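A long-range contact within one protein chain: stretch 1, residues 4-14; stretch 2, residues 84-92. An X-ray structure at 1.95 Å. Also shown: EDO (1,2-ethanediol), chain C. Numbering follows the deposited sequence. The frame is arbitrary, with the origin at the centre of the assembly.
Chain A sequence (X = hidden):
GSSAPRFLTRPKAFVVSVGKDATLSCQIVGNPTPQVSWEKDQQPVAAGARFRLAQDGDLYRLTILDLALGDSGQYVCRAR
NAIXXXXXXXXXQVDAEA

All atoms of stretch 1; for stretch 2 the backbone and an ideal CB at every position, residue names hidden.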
# COMPACT_ATOMS: atom_id res chain seq x y z
N ALA A 4 9.32 -5.41 -12.09
CA ALA A 4 8.01 -5.18 -11.48
C ALA A 4 7.98 -3.84 -10.74
O ALA A 4 9.00 -3.44 -10.19
CB ALA A 4 7.68 -6.31 -10.51
N PRO A 5 6.81 -3.17 -10.64
CA PRO A 5 6.76 -1.88 -9.97
C PRO A 5 7.10 -1.94 -8.51
O PRO A 5 6.88 -2.97 -7.86
CB PRO A 5 5.32 -1.39 -10.20
CG PRO A 5 4.83 -2.16 -11.38
CD PRO A 5 5.49 -3.51 -11.22
N ARG A 6 7.67 -0.83 -8.00
CA ARG A 6 8.06 -0.70 -6.61
C ARG A 6 7.82 0.71 -6.10
O ARG A 6 8.13 1.67 -6.78
CB ARG A 6 9.57 -1.06 -6.46
CG ARG A 6 10.06 -0.99 -5.01
CD ARG A 6 11.52 -0.63 -4.84
NE ARG A 6 12.39 -1.81 -4.91
CZ ARG A 6 12.45 -2.76 -3.98
NH1 ARG A 6 11.66 -2.70 -2.91
NH2 ARG A 6 13.28 -3.78 -4.12
N PHE A 7 7.29 0.83 -4.88
CA PHE A 7 7.15 2.10 -4.18
C PHE A 7 8.49 2.39 -3.51
O PHE A 7 8.91 1.63 -2.63
CB PHE A 7 6.05 2.03 -3.13
CG PHE A 7 4.65 2.05 -3.69
CD1 PHE A 7 3.98 3.25 -3.88
CD2 PHE A 7 3.99 0.87 -4.00
CE1 PHE A 7 2.67 3.27 -4.37
CE2 PHE A 7 2.68 0.89 -4.51
CZ PHE A 7 2.04 2.09 -4.72
N LEU A 8 9.21 3.41 -3.99
CA LEU A 8 10.48 3.83 -3.40
C LEU A 8 10.23 4.46 -2.01
O LEU A 8 11.04 4.27 -1.10
CB LEU A 8 11.21 4.84 -4.30
CG LEU A 8 11.94 4.31 -5.55
CD1 LEU A 8 12.34 5.45 -6.45
CD2 LEU A 8 13.17 3.53 -5.19
N THR A 9 9.11 5.20 -1.83
CA THR A 9 8.75 5.82 -0.54
C THR A 9 7.28 5.54 -0.17
O THR A 9 6.46 5.30 -1.04
CB THR A 9 9.06 7.34 -0.51
OG1 THR A 9 8.43 8.00 -1.61
CG2 THR A 9 10.56 7.64 -0.49
N ARG A 10 6.96 5.59 1.11
CA ARG A 10 5.60 5.37 1.60
C ARG A 10 4.60 6.37 0.98
O ARG A 10 4.97 7.54 0.81
CB ARG A 10 5.56 5.43 3.15
CG ARG A 10 6.30 6.60 3.79
CD ARG A 10 5.62 7.07 5.08
NE ARG A 10 4.18 7.30 4.87
CZ ARG A 10 3.28 7.42 5.83
NH1 ARG A 10 3.64 7.34 7.11
NH2 ARG A 10 2.00 7.61 5.53
N PRO A 11 3.36 5.95 0.62
CA PRO A 11 2.39 6.94 0.10
C PRO A 11 2.06 7.91 1.22
O PRO A 11 2.04 7.52 2.39
CB PRO A 11 1.17 6.10 -0.29
CG PRO A 11 1.29 4.86 0.54
CD PRO A 11 2.74 4.62 0.79
N LYS A 12 1.93 9.19 0.89
CA LYS A 12 1.71 10.16 1.95
C LYS A 12 0.51 11.04 1.67
O LYS A 12 0.32 11.44 0.52
CB LYS A 12 2.96 11.03 2.12
CG LYS A 12 4.19 10.29 2.64
CD LYS A 12 5.48 11.07 2.39
CE LYS A 12 6.67 10.28 2.86
NZ LYS A 12 7.88 10.58 2.05
N ALA A 13 -0.26 11.39 2.71
CA ALA A 13 -1.39 12.29 2.58
C ALA A 13 -1.10 13.58 3.34
O ALA A 13 -0.83 13.54 4.55
CB ALA A 13 -2.67 11.64 3.08
N PHE A 14 -1.10 14.70 2.64
CA PHE A 14 -0.77 16.00 3.22
C PHE A 14 -2.01 16.87 3.35
O PHE A 14 -2.74 17.06 2.38
CB PHE A 14 0.28 16.73 2.35
CG PHE A 14 1.59 15.98 2.16
CD1 PHE A 14 1.75 15.08 1.11
CD2 PHE A 14 2.65 16.17 3.03
CE1 PHE A 14 2.95 14.38 0.95
CE2 PHE A 14 3.86 15.50 2.85
CZ PHE A 14 4.00 14.60 1.82
N UNK A 84 4.23 -6.90 -13.31
CA UNK A 84 3.53 -7.00 -12.05
C UNK A 84 2.82 -5.78 -11.58
O UNK A 84 2.68 -4.80 -12.30
CB UNK A 84 4.52 -7.42 -10.96
N UNK A 85 2.35 -5.84 -10.34
CA UNK A 85 1.61 -4.73 -9.77
C UNK A 85 2.06 -4.47 -8.37
O UNK A 85 2.33 -5.43 -7.62
CB UNK A 85 0.10 -5.00 -9.80
N UNK A 86 2.02 -3.19 -7.97
CA UNK A 86 2.33 -2.77 -6.62
C UNK A 86 1.14 -2.01 -6.06
O UNK A 86 0.52 -1.21 -6.77
CB UNK A 86 3.60 -1.91 -6.58
N UNK A 87 0.81 -2.26 -4.78
CA UNK A 87 -0.29 -1.58 -4.08
C UNK A 87 0.21 -0.97 -2.76
O UNK A 87 1.02 -1.59 -2.09
CB UNK A 87 -1.44 -2.56 -3.81
N UNK A 88 -0.32 0.20 -2.37
CA UNK A 88 -0.01 0.87 -1.10
C UNK A 88 -1.16 1.79 -0.80
O UNK A 88 -1.61 2.50 -1.69
CB UNK A 88 1.31 1.64 -1.15
N UNK A 89 -1.65 1.76 0.43
CA UNK A 89 -2.80 2.57 0.80
C UNK A 89 -2.41 3.68 1.76
O UNK A 89 -1.34 3.64 2.37
CB UNK A 89 -3.89 1.69 1.42
N UNK A 90 -3.25 4.68 1.84
CA UNK A 90 -3.07 5.83 2.74
C UNK A 90 -4.47 6.30 3.14
O UNK A 90 -5.40 6.24 2.32
CB UNK A 90 -2.27 6.95 2.08
N UNK A 91 -4.61 6.72 4.39
CA UNK A 91 -5.86 7.21 4.95
C UNK A 91 -5.92 8.73 4.91
O UNK A 91 -4.90 9.42 4.97
CB UNK A 91 -6.03 6.71 6.39
N UNK A 92 -7.14 9.24 4.78
CA UNK A 92 -7.44 10.66 4.80
C UNK A 92 -8.64 10.82 5.69
O UNK A 92 -9.64 10.12 5.52
CB UNK A 92 -7.69 11.22 3.40
C1 EDO C . 0.73 10.81 6.01
O1 EDO C . -0.22 9.86 5.57
C2 EDO C . 0.09 11.74 7.07
O2 EDO C . -0.33 10.97 8.18

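Stretch 2 runs nearly parallel to both strands of stretch 1, yet no direct hydrogen bond joins the two stretches, so side-chain packing carries the direct contact.

At position 84 the backbone is almost fully extended, with phi/psi of -177/-171, and CA-to-CB points toward stretch 1. An ideal CB would lie a tight 3.4 Å from Ala-4 CB, which favours the smallest choice. The residue is Gly-84; its O packs 3.3 Å from Pro-5 CD.

Position 85 points away, and stretch 1 offers its ideal CB nothing, leaving the choice wide. It is Glu-85, whose carboxylate is hydrogen-bonded elsewhere in the structure. Its backbone serves the contact: a water donates to Pro-5 O (3.1 Å) and, weakly, to Glu-85 O (2.9 Å from the water oxygen).

Position 86 points toward stretch 1. Its ideal CB already sits 3.6 Å from Phe-7 CE2 and 3.7 Å from Pro-5 O, so a small apolar residue such as alanine suits it, and perhaps serine or glycine. Ala-86 is found, its CB also 4.0 Å from Pro-5 CB.

Position 87 points away, and stretch 1 sets little limit on size. Phe-87 occupies it; its backbone C lies 3.6 Å from Phe-7 CE2.

Position 88 again points toward stretch 1, between an aromatic ring and a proline. The ideal CB is 3.7 Å from Phe-7 CZ and 3.6 Å from Pro-11 CG; a methyl fills this space well. Ala-88 places CB over one face of the Phe-7 ring, 3.6 Å from its centroid and 13° off the normal, a CH-pi contact.

Position 89 points away and stretch 1 leaves it free. The residue is Ala-89; its O takes part instead, 3.4 Å from Pro-11 CG.

Position 90 points toward stretch 1 with more space: the ideal CB is 4.3 Å from Pro-11 CB and 4.8 Å from Ala-13 CB. Extended angles (-149/143) and apolar neighbours suit valine, isoleucine or threonine. Val-90, with chi1 p, puts CG2 3.8 Å from Ala-13 CB and 3.9 Å from Pro-11 O.

Position 91 points away with room for a CB, so many residues would fit. Gly-91 contributes its O, 3.7 Å from Ala-13 CB.

Position 92 points sideways, its ideal CB 5.0 Å from Ala-13 CB; a longer apolar chain could lean inward. Leu-92 (chi1 t, chi2 p) does so, approaching to 4.6 Å between its CD1 and Ala-13 CB.

Stretch 2, residues 84-92: GEAFAAVGL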
# COMPACT_ATOMS: atom_id res chain seq x y z
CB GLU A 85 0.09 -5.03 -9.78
CG GLU A 85 -0.48 -5.32 -11.16
CD GLU A 85 -2.00 -5.31 -11.27
OE1 GLU A 85 -2.67 -4.68 -10.41
OE2 GLU A 85 -2.51 -5.97 -12.20
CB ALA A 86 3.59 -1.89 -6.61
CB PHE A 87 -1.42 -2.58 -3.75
CG PHE A 87 -2.08 -3.24 -4.93
CD1 PHE A 87 -1.45 -4.29 -5.61
CD2 PHE A 87 -3.37 -2.89 -5.31
CE1 PHE A 87 -2.05 -4.90 -6.71
CE2 PHE A 87 -3.98 -3.52 -6.40
CZ PHE A 87 -3.32 -4.52 -7.08
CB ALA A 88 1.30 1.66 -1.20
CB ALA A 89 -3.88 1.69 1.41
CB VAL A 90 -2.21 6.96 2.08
CG1 VAL A 90 -2.93 7.63 0.90
CG2 VAL A 90 -1.73 8.00 3.11
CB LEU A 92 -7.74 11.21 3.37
CG LEU A 92 -8.09 12.73 3.30
CD1 LEU A 92 -6.86 13.60 3.51
CD2 LEU A 92 -8.71 13.10 1.97
O HOH W 1 5.18 -5.54 -8.27
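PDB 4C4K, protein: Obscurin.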